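PDB 6FPC: PRO-PRO endopeptidase from Paenibacillus alvei, which cleaves peptide bonds between two proline residues as a secreted zinc-dependent endopeptidase, cutting a cell-surface protein and thereby possibly regulating bacterial adhesion. Local coordinates for residues A[7-12]-A[40-45]; A[67-72]-A[77-82]; A[147-150]-A[155-158]; A[162-165]-A[170-173]. All blocks are in the same frame, centred on the assembly; numbering follows the deposited sequence.

Contact 1 (A[7-12]-A[40-45]); sequences LDKLVV and ALYSKG
Leu-10 and Tyr-42 form the tight, inner half of this contact, and Lys-9 lies over the same tyrosine ring on its outer side. With chi1 at -178°, the Leu-10 side chain extends away from its own N and sends the CD1 methyl across to helix 35-43. There CD1 rests 3.8 Å from the main-chain N of Tyr-42 and 3.9 Å from Tyr-42 CB. The neighbouring Leu-41 is met by the same methyl more loosely, its CB standing 4.2 Å from Leu-10 CD1. Leucine suits the place because its chain is long enough to reach helix 35-43 from a buried apolar position. Tyr-42 also leans on the opposite backbone, its CE1 3.6 Å from Lys-9 O.

Toward solvent the contact changes character. Beyond CG the lysine chain runs extended and crosses the tyrosine side chain at about a right angle. Its CE lies 3.8 Å from the ring centroid of Tyr-42, 18° off the normal, a CH-pi contact over one face. The flat tyrosine ring offers that face to the lysine methylenes, while the ammonium group is carried onward to the exposed side. Gly-45, with positive phi, ends helix 35-43 in a Schellman motif. Helix 7-10 leads into strand 11-12, paired in parallel with strand 47-51, and Leu-41 packs against Thr-113, Ala-116 and Val-117 of helix 108-121.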
loop_
_atom_site.group_PDB
_atom_site.type_symbol
_atom_site.label_atom_id
_atom_site.label_comp_id
_atom_site.label_asym_id
_atom_site.label_seq_id
_atom_site.Cartn_x
_atom_site.Cartn_y
_atom_site.Cartn_z
ATOM N N LEU A 7 -1.718 -8.566 14.101
ATOM C CA LEU A 7 -1.261 -9.138 12.825
ATOM C C LEU A 7 -1.448 -10.680 12.721
ATOM O O LEU A 7 -1.590 -11.203 11.612
ATOM C CB LEU A 7 0.198 -8.717 12.505
ATOM C CG LEU A 7 0.454 -7.214 12.205
ATOM C CD1 LEU A 7 1.881 -7.005 11.738
ATOM C CD2 LEU A 7 -0.434 -6.684 11.086
ATOM N N ASP A 8 -1.495 -11.387 13.867
ATOM C CA ASP A 8 -1.728 -12.831 13.923
ATOM C C ASP A 8 -3.140 -13.171 13.406
ATOM O O ASP A 8 -3.351 -14.279 12.930
ATOM C CB ASP A 8 -1.548 -13.343 15.360
ATOM C CG ASP A 8 -0.141 -13.185 15.915
ATOM O OD1 ASP A 8 0.780 -12.861 15.129
ATOM O OD2 ASP A 8 0.041 -13.395 17.131
ATOM N N LYS A 9 -4.101 -12.232 13.489
ATOM C CA LYS A 9 -5.440 -12.488 12.953
ATOM C C LYS A 9 -5.731 -11.681 11.669
ATOM O O LYS A 9 -6.453 -12.175 10.802
ATOM C CB LYS A 9 -6.544 -12.315 14.006
ATOM C CG LYS A 9 -6.641 -10.948 14.649
ATOM C CD LYS A 9 -7.724 -10.964 15.718
ATOM C CE LYS A 9 -7.994 -9.568 16.199
ATOM N NZ LYS A 9 -8.917 -9.547 17.362
ATOM N N LEU A 10 -5.156 -10.468 11.543
ATOM C CA LEU A 10 -5.317 -9.577 10.387
ATOM C C LEU A 10 -4.562 -10.102 9.147
ATOM O O LEU A 10 -5.083 -10.019 8.023
ATOM C CB LEU A 10 -4.856 -8.152 10.756
ATOM C CG LEU A 10 -4.970 -7.032 9.711
ATOM C CD1 LEU A 10 -6.426 -6.664 9.426
ATOM C CD2 LEU A 10 -4.282 -5.775 10.187
ATOM N N VAL A 11 -3.331 -10.627 9.352
ATOM C CA VAL A 11 -2.524 -11.173 8.256
ATOM C C VAL A 11 -2.911 -12.623 8.031
ATOM O O VAL A 11 -2.821 -13.427 8.957
ATOM C CB VAL A 11 -0.991 -10.989 8.451
ATOM C CG1 VAL A 11 -0.189 -11.731 7.366
ATOM C CG2 VAL A 11 -0.628 -9.508 8.476
ATOM N N VAL A 12 -3.373 -12.943 6.820
ATOM C CA VAL A 12 -3.759 -14.306 6.471
ATOM C C VAL A 12 -2.678 -14.902 5.550
ATOM O O VAL A 12 -2.473 -14.413 4.443
ATOM C CB VAL A 12 -5.201 -14.401 5.897
ATOM C CG1 VAL A 12 -5.558 -15.844 5.530
ATOM C CG2 VAL A 12 -6.224 -13.851 6.901
ATOM N N ALA A 40 -8.388 -1.117 13.837
ATOM C CA ALA A 40 -9.476 -0.505 13.093
ATOM C C ALA A 40 -9.666 -1.210 11.749
ATOM O O ALA A 40 -10.801 -1.500 11.383
ATOM C CB ALA A 40 -9.196 0.976 12.896
ATOM N N LEU A 41 -8.563 -1.557 11.046
ATOM C CA LEU A 41 -8.656 -2.299 9.778
ATOM C C LEU A 41 -9.387 -3.627 9.976
ATOM O O LEU A 41 -10.313 -3.941 9.222
ATOM C CB LEU A 41 -7.264 -2.584 9.202
ATOM C CG LEU A 41 -6.636 -1.511 8.360
ATOM C CD1 LEU A 41 -5.223 -1.924 7.997
ATOM C CD2 LEU A 41 -7.484 -1.214 7.095
ATOM N N TYR A 42 -8.970 -4.398 10.994
ATOM C CA TYR A 42 -9.584 -5.679 11.314
ATOM C C TYR A 42 -11.078 -5.547 11.633
ATOM O O TYR A 42 -11.845 -6.405 11.207
ATOM C CB TYR A 42 -8.856 -6.379 12.474
ATOM C CG TYR A 42 -9.312 -7.808 12.662
ATOM C CD1 TYR A 42 -8.795 -8.834 11.876
ATOM C CD2 TYR A 42 -10.296 -8.131 13.596
ATOM C CE1 TYR A 42 -9.203 -10.156 12.051
ATOM C CE2 TYR A 42 -10.732 -9.447 13.760
ATOM C CZ TYR A 42 -10.169 -10.458 12.995
ATOM O OH TYR A 42 -10.586 -11.755 13.141
ATOM N N SER A 43 -11.495 -4.488 12.364
ATOM C CA SER A 43 -12.913 -4.289 12.700
ATOM C C SER A 43 -13.822 -4.069 11.457
ATOM O O SER A 43 -15.023 -4.324 11.547
ATOM C CB SER A 43 -13.089 -3.148 13.704
ATOM O OG SER A 43 -12.935 -1.888 13.071
ATOM N N LYS A 44 -13.239 -3.640 10.308
ATOM C CA LYS A 44 -13.949 -3.395 9.040
ATOM C C LYS A 44 -13.974 -4.637 8.117
ATOM O O LYS A 44 -14.370 -4.544 6.951
ATOM C CB LYS A 44 -13.335 -2.185 8.285
ATOM C CG LYS A 44 -13.144 -0.925 9.134
ATOM C CD LYS A 44 -14.410 -0.098 9.323
ATOM C CE LYS A 44 -14.485 0.567 10.686
ATOM N NZ LYS A 44 -13.386 1.547 10.916
ATOM N N GLY A 45 -13.539 -5.778 8.639
ATOM C CA GLY A 45 -13.504 -7.019 7.882
ATOM C C GLY A 45 -12.352 -7.075 6.903
ATOM O O GLY A 45 -12.372 -7.896 5.989
#

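Contact 2 (A[67-72]-A[77-82]); sequences VVPRGW and LTWDDV
Val-67 meets Trp-79 twice. Its carbonyl O accepts the Trp-79 N-H at 2.9 Å, and its CB lies in the indole plane at the ring's edge, 4.0 Å from Trp-79 CD1. Val-68 turns its CB away from residues 77-82, yet CG2 still comes 3.6 Å from Leu-77 O. Pro-69 is the wedge of the contact: its CG sits 3.8 Å above the five-membered ring of Trp-79, only 4° off the normal, a CH-pi contact over the face. The same CG touches Leu-77 CD2 at 3.9 Å and Val-82 CG2 at 4.0 Å, so the compact, rigid proline ring packs against Trp-79, Leu-77 and Val-82 at once. Gly-71 adopts the positive phi of the third position in a type II turn, which brings Trp-72 back toward Leu-77, with Trp-72 CD2 4.0 Å from Leu-77 CD2. Water 1 donates to both Trp-72 O and Leu-77 O, tying the two segments together. Within 77-82, Thr-78 OG1 donates to Asp-80 OD2 and Thr-78 N to Asp-81 OD2, bracing the short 3-10 segment. The two turns belong to the long loop between strands 47-51 and 84-86, which brings Val-82 near, without touching, Glu-112, the predicted proton acceptor of the active site.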
loop_
_atom_site.group_PDB
_atom_site.type_symbol
_atom_site.label_atom_id
_atom_site.label_comp_id
_atom_site.label_asym_id
_atom_site.label_seq_id
_atom_site.Cartn_x
_atom_site.Cartn_y
_atom_site.Cartn_z
ATOM N N VAL A 67 -8.007 -9.717 -17.180
ATOM C CA VAL A 67 -8.609 -8.405 -17.330
ATOM C C VAL A 67 -7.493 -7.352 -17.307
ATOM O O VAL A 67 -6.582 -7.438 -16.472
ATOM C CB VAL A 67 -9.677 -8.165 -16.236
ATOM C CG1 VAL A 67 -10.225 -6.730 -16.293
ATOM C CG2 VAL A 67 -10.814 -9.183 -16.374
ATOM N N VAL A 68 -7.580 -6.362 -18.207
ATOM C CA VAL A 68 -6.587 -5.285 -18.310
ATOM C C VAL A 68 -6.802 -4.196 -17.247
ATOM O O VAL A 68 -7.840 -3.539 -17.255
ATOM C CB VAL A 68 -6.510 -4.697 -19.739
ATOM C CG1 VAL A 68 -5.463 -3.589 -19.826
ATOM C CG2 VAL A 68 -6.228 -5.789 -20.773
ATOM N N PRO A 69 -5.802 -3.920 -16.384
ATOM C CA PRO A 69 -5.942 -2.817 -15.425
ATOM C C PRO A 69 -6.151 -1.491 -16.169
ATOM O O PRO A 69 -5.656 -1.309 -17.285
ATOM C CB PRO A 69 -4.623 -2.867 -14.642
ATOM C CG PRO A 69 -4.118 -4.249 -14.823
ATOM C CD PRO A 69 -4.497 -4.589 -16.236
ATOM N N ARG A 70 -6.966 -0.592 -15.604
ATOM C CA ARG A 70 -7.254 0.680 -16.278
ATOM C C ARG A 70 -5.998 1.476 -16.597
ATOM O O ARG A 70 -5.137 1.645 -15.726
ATOM C CB ARG A 70 -8.190 1.545 -15.443
ATOM C CG ARG A 70 -8.849 2.566 -16.332
ATOM C CD ARG A 70 -9.956 3.220 -15.576
ATOM N NE ARG A 70 -10.765 4.058 -16.464
ATOM C CZ ARG A 70 -11.893 4.620 -16.073
ATOM N NH1 ARG A 70 -12.335 4.436 -14.837
ATOM N NH2 ARG A 70 -12.591 5.375 -16.914
ATOM N N GLY A 71 -5.926 1.941 -17.845
ATOM C CA GLY A 71 -4.809 2.730 -18.369
ATOM C C GLY A 71 -3.742 1.896 -19.056
ATOM O O GLY A 71 -2.765 2.446 -19.569
ATOM N N TRP A 72 -3.942 0.565 -19.128
ATOM C CA TRP A 72 -2.908 -0.324 -19.643
ATOM C C TRP A 72 -3.290 -1.113 -20.919
ATOM O O TRP A 72 -2.624 -2.094 -21.244
ATOM C CB TRP A 72 -2.470 -1.244 -18.489
ATOM C CG TRP A 72 -1.641 -0.474 -17.522
ATOM C CD1 TRP A 72 -2.081 0.358 -16.526
ATOM C CD2 TRP A 72 -0.219 -0.321 -17.579
ATOM N NE1 TRP A 72 -1.012 1.013 -15.955
ATOM C CE2 TRP A 72 0.146 0.602 -16.577
ATOM C CE3 TRP A 72 0.789 -0.882 -18.389
ATOM C CZ2 TRP A 72 1.477 0.998 -16.376
ATOM C CZ3 TRP A 72 2.114 -0.522 -18.163
ATOM C CH2 TRP A 72 2.445 0.392 -17.148
ATOM N N LEU A 77 -0.455 -6.272 -20.443
ATOM C CA LEU A 77 -0.601 -6.448 -19.008
ATOM C C LEU A 77 -2.034 -6.830 -18.623
ATOM O O LEU A 77 -2.992 -6.276 -19.162
ATOM C CB LEU A 77 -0.222 -5.146 -18.284
ATOM C CG LEU A 77 0.016 -5.277 -16.775
ATOM C CD1 LEU A 77 1.506 -5.541 -16.487
ATOM C CD2 LEU A 77 -0.444 -4.012 -16.053
ATOM N N THR A 78 -2.167 -7.750 -17.664
ATOM C CA THR A 78 -3.471 -8.109 -17.067
ATOM C C THR A 78 -3.271 -8.042 -15.555
ATOM O O THR A 78 -2.125 -8.010 -15.111
ATOM C CB THR A 78 -4.004 -9.474 -17.534
ATOM O OG1 THR A 78 -3.059 -10.481 -17.177
ATOM C CG2 THR A 78 -4.318 -9.523 -19.044
ATOM N N TRP A 79 -4.360 -8.122 -14.766
ATOM C CA TRP A 79 -4.305 -8.141 -13.298
ATOM C C TRP A 79 -3.440 -9.311 -12.741
ATOM O O TRP A 79 -2.892 -9.227 -11.644
ATOM C CB TRP A 79 -5.712 -8.179 -12.720
ATOM C CG TRP A 79 -6.388 -6.840 -12.695
ATOM C CD1 TRP A 79 -7.327 -6.382 -13.566
ATOM C CD2 TRP A 79 -6.125 -5.757 -11.782
ATOM N NE1 TRP A 79 -7.689 -5.093 -13.244
ATOM C CE2 TRP A 79 -6.941 -4.670 -12.175
ATOM C CE3 TRP A 79 -5.212 -5.573 -10.727
ATOM C CZ2 TRP A 79 -6.934 -3.437 -11.497
ATOM C CZ3 TRP A 79 -5.229 -4.370 -10.027
ATOM C CH2 TRP A 79 -6.026 -3.287 -10.465
ATOM N N ASP A 80 -3.297 -10.370 -13.523
ATOM C CA ASP A 80 -2.465 -11.539 -13.193
ATOM C C ASP A 80 -1.014 -11.113 -12.931
ATOM O O ASP A 80 -0.331 -11.753 -12.150
ATOM C CB ASP A 80 -2.479 -12.530 -14.364
ATOM C CG ASP A 80 -3.877 -12.882 -14.814
ATOM O OD1 ASP A 80 -4.404 -13.901 -14.345
ATOM O OD2 ASP A 80 -4.454 -12.117 -15.623
ATOM N N ASP A 81 -0.555 -10.037 -13.579
ATOM C CA ASP A 81 0.825 -9.501 -13.471
ATOM C C ASP A 81 1.018 -8.531 -12.320
ATOM O O ASP A 81 2.151 -8.118 -12.069
ATOM C CB ASP A 81 1.163 -8.716 -14.736
ATOM C CG ASP A 81 1.075 -9.524 -16.013
ATOM O OD1 ASP A 81 1.491 -10.708 -15.999
ATOM O OD2 ASP A 81 0.567 -8.980 -17.020
ATOM N N VAL A 82 -0.079 -8.076 -11.709
ATOM C CA VAL A 82 -0.048 -7.039 -10.681
ATOM C C VAL A 82 0.293 -7.676 -9.303
ATOM O O VAL A 82 -0.428 -8.561 -8.861
ATOM C CB VAL A 82 -1.356 -6.198 -10.664
ATOM C CG1 VAL A 82 -1.324 -5.158 -9.539
ATOM C CG2 VAL A 82 -1.597 -5.509 -12.018
HETATM O O HOH W 1 -2.994 -4.823 -21.769
#

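Contact 3 (A[147-150]-A[155-158]); sequences GYVS and EYFA. With CD (cadmium ion), chain F.
Metal coordination joins Tyr-148 to Glu-155. Both carboxylate oxygens are bound to the cadmium ion, Glu-155 OE2 at 2.0 Å and Glu-155 OE1 at 2.7 Å. Tyr-148 OH, at 2.7 Å from the cadmium, is as distant as OE1, both long bonds. Water 2, His-111 and His-115 complete the shell. Zinc and cadmium are both modelled at this site and OE2 binds the zinc as well, so the short OE2 distance is doubtful as a cadmium bond. Tyr-148 OH and Glu-155 OE2 lie 3.0 Å apart because both bind the metal, without a hydrogen bond between them.

The two flat groups also pack against each other. The glutamate chain bends at chi2 (-66°), which lays Glu-155 CD 3.2 Å from Tyr-148 CE1, the ring and carboxylate planes being 32° apart.

Apolar contact lies further back. Val-149 CG1 touches the edge of the Tyr-156 ring, in its plane, at 3.7 Å from CD1; a small branched residue fits this buried spot, while the tyrosine hydroxyl bonds Thr-181.

The main-chain N-H groups of Tyr-148 and Val-149 donate to the Asp-146 carboxylate, holding the loop that presents the tyrosine. A glutamate downstream of the HExxH helix as third protein ligand is the gluzincin arrangement, and Tyr-148 probably stabilises the transition state.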
loop_
_atom_site.group_PDB
_atom_site.type_symbol
_atom_site.label_atom_id
_atom_site.label_comp_id
_atom_site.label_asym_id
_atom_site.label_seq_id
_atom_site.Cartn_x
_atom_site.Cartn_y
_atom_site.Cartn_z
ATOM N N GLY A 147 2.544 10.124 -13.621
ATOM C CA GLY A 147 1.121 9.913 -13.893
ATOM C C GLY A 147 0.424 9.024 -12.879
ATOM O O GLY A 147 -0.574 8.381 -13.196
ATOM N N TYR A 148 0.939 8.992 -11.640
ATOM C CA TYR A 148 0.477 8.088 -10.611
ATOM C C TYR A 148 0.518 8.742 -9.240
ATOM O O TYR A 148 -0.468 9.349 -8.843
ATOM C CB TYR A 148 1.331 6.800 -10.696
ATOM C CG TYR A 148 1.053 5.740 -9.655
ATOM C CD1 TYR A 148 -0.195 5.113 -9.582
ATOM C CD2 TYR A 148 2.081 5.241 -8.857
ATOM C CE1 TYR A 148 -0.429 4.079 -8.684
ATOM C CE2 TYR A 148 1.861 4.189 -7.971
ATOM C CZ TYR A 148 0.602 3.625 -7.874
ATOM O OH TYR A 148 0.392 2.578 -7.009
ATOM N N VAL A 149 1.667 8.702 -8.553
ATOM C CA VAL A 149 1.790 9.362 -7.244
ATOM C C VAL A 149 1.553 10.903 -7.396
ATOM O O VAL A 149 0.923 11.502 -6.532
ATOM C CB VAL A 149 3.133 9.007 -6.517
ATOM C CG1 VAL A 149 3.249 9.751 -5.192
ATOM C CG2 VAL A 149 3.238 7.501 -6.273
ATOM N N SER A 150 2.015 11.511 -8.511
ATOM C CA SER A 150 1.845 12.951 -8.753
ATOM C C SER A 150 0.492 13.319 -9.382
ATOM O O SER A 150 0.187 14.506 -9.523
ATOM C CB SER A 150 2.980 13.485 -9.621
ATOM O OG SER A 150 2.919 12.871 -10.899
ATOM N N GLU A 155 -2.786 8.030 -4.165
ATOM C CA GLU A 155 -1.478 7.429 -4.384
ATOM C C GLU A 155 -0.399 8.180 -3.587
ATOM O O GLU A 155 0.450 7.550 -2.921
ATOM C CB GLU A 155 -1.211 7.313 -5.905
ATOM C CG GLU A 155 -2.241 6.387 -6.577
ATOM C CD GLU A 155 -2.144 4.925 -6.142
ATOM O OE1 GLU A 155 -3.017 4.126 -6.547
ATOM O OE2 GLU A 155 -1.161 4.563 -5.455
ATOM N N TYR A 156 -0.480 9.519 -3.580
ATOM C CA TYR A 156 0.461 10.332 -2.805
ATOM C C TYR A 156 0.295 10.019 -1.316
ATOM O O TYR A 156 1.298 9.828 -0.620
ATOM C CB TYR A 156 0.262 11.828 -3.081
ATOM C CG TYR A 156 1.327 12.683 -2.425
ATOM C CD1 TYR A 156 2.682 12.448 -2.662
ATOM C CD2 TYR A 156 0.986 13.669 -1.501
ATOM C CE1 TYR A 156 3.668 13.187 -2.020
ATOM C CE2 TYR A 156 1.970 14.421 -0.853
ATOM C CZ TYR A 156 3.307 14.188 -1.132
ATOM O OH TYR A 156 4.284 14.933 -0.529
ATOM N N PHE A 157 -0.964 9.847 -0.862
ATOM C CA PHE A 157 -1.234 9.477 0.525
ATOM C C PHE A 157 -0.537 8.159 0.856
ATOM O O PHE A 157 0.272 8.107 1.771
ATOM C CB PHE A 157 -2.750 9.381 0.835
ATOM C CG PHE A 157 -2.964 8.940 2.267
ATOM C CD1 PHE A 157 -2.882 9.857 3.313
ATOM C CD2 PHE A 157 -3.141 7.588 2.580
ATOM C CE1 PHE A 157 -3.030 9.448 4.640
ATOM C CE2 PHE A 157 -3.261 7.176 3.919
ATOM C CZ PHE A 157 -3.208 8.112 4.935
ATOM N N ALA A 158 -0.816 7.102 0.090
ATOM C CA ALA A 158 -0.245 5.778 0.347
ATOM C C ALA A 158 1.304 5.754 0.284
ATOM O O ALA A 158 1.954 5.130 1.127
ATOM C CB ALA A 158 -0.834 4.766 -0.619
HETATM CD CD CD F . -1.363 2.624 -4.995
HETATM O O HOH W 2 -2.013 0.935 -5.959
#

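Contact 4 (A[162-165]-A[170-173]); sequences SLYL and TRSD
Arg-171 runs extended from its backbone through chi2 and then bends at chi3 (-72°), a turn that lays its guanidinium flat over the ring of Tyr-164. The planes are 13° apart and the centres 4.0 Å, with Arg-171 NE above the middle of the ring: a stacked cation-pi pair. Thr-170 turns its hydroxyl over its own backbone (chi1 66°), which aims OG1 at Leu-163 O.

Arginine suits its place because it serves one residue in two ways. While its face lies on the Tyr-164 ring, its edge reaches the Tyr-164 carbonyl: NE donates to that O at 2.8 Å, almost straight, and NH2 adds a weak bond to the same O at 3.3 Å. The NE bond lies in the guanidinium plane and, with the stack, would limit its rotation. Thr-170 OG1 donates to a lone pair of Leu-163 O at 2.6 Å, in the carbonyl plane. Threonine suits the place because its hydroxyl, close to the backbone, reaches that oxygen while its CB packs on Leu-163 CD2 at 4.1 Å.

The positive group thus sits near the carboxyl end of helix 153-166, where it would be electrostatically welcome. Helix 168-177 packs here beside helix 153-166, and helix 179-188 supplies Met-185 and Ala-186 against Tyr-164 and Tyr-182 against Arg-171.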
loop_
_atom_site.group_PDB
_atom_site.type_symbol
_atom_site.label_atom_id
_atom_site.label_comp_id
_atom_site.label_asym_id
_atom_site.label_seq_id
_atom_site.Cartn_x
_atom_site.Cartn_y
_atom_site.Cartn_z
ATOM N N SER A 162 3.948 5.624 3.435
ATOM C CA SER A 162 4.964 4.560 3.379
ATOM C C SER A 162 6.340 5.161 3.736
ATOM O O SER A 162 7.011 4.596 4.607
ATOM C CB SER A 162 5.024 3.900 2.006
ATOM O OG SER A 162 3.829 3.175 1.770
ATOM N N LEU A 163 6.732 6.321 3.116
ATOM C CA LEU A 163 8.013 6.984 3.462
ATOM C C LEU A 163 8.077 7.285 4.978
ATOM O O LEU A 163 9.099 7.052 5.620
ATOM C CB LEU A 163 8.230 8.284 2.671
ATOM C CG LEU A 163 8.518 8.168 1.158
ATOM C CD1 LEU A 163 8.451 9.536 0.487
ATOM C CD2 LEU A 163 9.897 7.592 0.895
ATOM N N TYR A 164 6.955 7.763 5.545
ATOM C CA TYR A 164 6.852 8.111 6.959
ATOM C C TYR A 164 7.026 6.924 7.903
ATOM O O TYR A 164 7.676 7.052 8.944
ATOM C CB TYR A 164 5.517 8.836 7.255
ATOM C CG TYR A 164 5.463 9.354 8.675
ATOM C CD1 TYR A 164 4.909 8.584 9.701
ATOM C CD2 TYR A 164 6.050 10.565 9.015
ATOM C CE1 TYR A 164 4.966 9.005 11.032
ATOM C CE2 TYR A 164 6.104 10.999 10.341
ATOM C CZ TYR A 164 5.540 10.226 11.342
ATOM O OH TYR A 164 5.606 10.650 12.644
ATOM N N LEU A 165 6.404 5.789 7.564
ATOM C CA LEU A 165 6.362 4.609 8.421
ATOM C C LEU A 165 7.493 3.584 8.246
ATOM O O LEU A 165 7.847 2.940 9.233
ATOM C CB LEU A 165 4.992 3.917 8.239
ATOM C CG LEU A 165 3.743 4.719 8.708
ATOM C CD1 LEU A 165 2.462 4.122 8.176
ATOM C CD2 LEU A 165 3.667 4.834 10.225
ATOM N N THR A 170 13.927 7.038 5.682
ATOM C CA THR A 170 12.899 7.464 4.715
ATOM C C THR A 170 12.062 8.612 5.320
ATOM O O THR A 170 11.797 9.584 4.620
ATOM C CB THR A 170 12.080 6.295 4.143
ATOM O OG1 THR A 170 11.296 5.667 5.147
ATOM C CG2 THR A 170 12.943 5.261 3.394
ATOM N N ARG A 171 11.766 8.555 6.638
ATOM C CA ARG A 171 11.026 9.610 7.367
ATOM C C ARG A 171 11.792 10.956 7.374
ATOM O O ARG A 171 11.191 12.014 7.182
ATOM C CB ARG A 171 10.727 9.145 8.808
ATOM C CG ARG A 171 9.883 10.108 9.634
ATOM C CD ARG A 171 9.688 9.602 11.050
ATOM N NE ARG A 171 8.771 8.460 11.112
ATOM C CZ ARG A 171 8.309 7.925 12.240
ATOM N NH1 ARG A 171 8.679 8.417 13.420
ATOM N NH2 ARG A 171 7.475 6.892 12.199
ATOM N N SER A 172 13.117 10.905 7.601
ATOM C CA SER A 172 13.978 12.090 7.636
ATOM C C SER A 172 14.009 12.723 6.238
ATOM O O SER A 172 13.955 13.951 6.091
ATOM C CB SER A 172 15.388 11.696 8.062
ATOM O OG SER A 172 15.407 11.370 9.442
ATOM N N ASP A 173 14.089 11.862 5.217
ATOM C CA ASP A 173 14.083 12.245 3.811
ATOM C C ASP A 173 12.758 12.996 3.489
ATOM O O ASP A 173 12.798 14.099 2.947
ATOM C CB ASP A 173 14.245 10.989 2.960
ATOM C CG ASP A 173 13.893 11.149 1.494
ATOM O OD1 ASP A 173 13.218 10.251 0.951
ATOM O OD2 ASP A 173 14.305 12.168 0.891
#

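Contact 3 holds two of the four protein ligands of the metal and is the reference point for the rest. Contact 4 lies in sequence continuation along the same helix, 153-166, with centres 15 Å apart; its Ser-162 side chain is about 4 Å from that of His-111. Contact 2 comes near contact 3, nearest atoms about 8 Å apart, and its Val-82 side chain stands about 6 Å from that of Glu-112. Contacts 2 and 4 lie on opposite sides of the chain's centre, 29 Å between centres. Contact 1 is likewise opposite contact 3, centres 25 Å apart, yet its Leu-41 side chain comes within about 9 Å of that of His-115 on the zinc-binding helix 108-121.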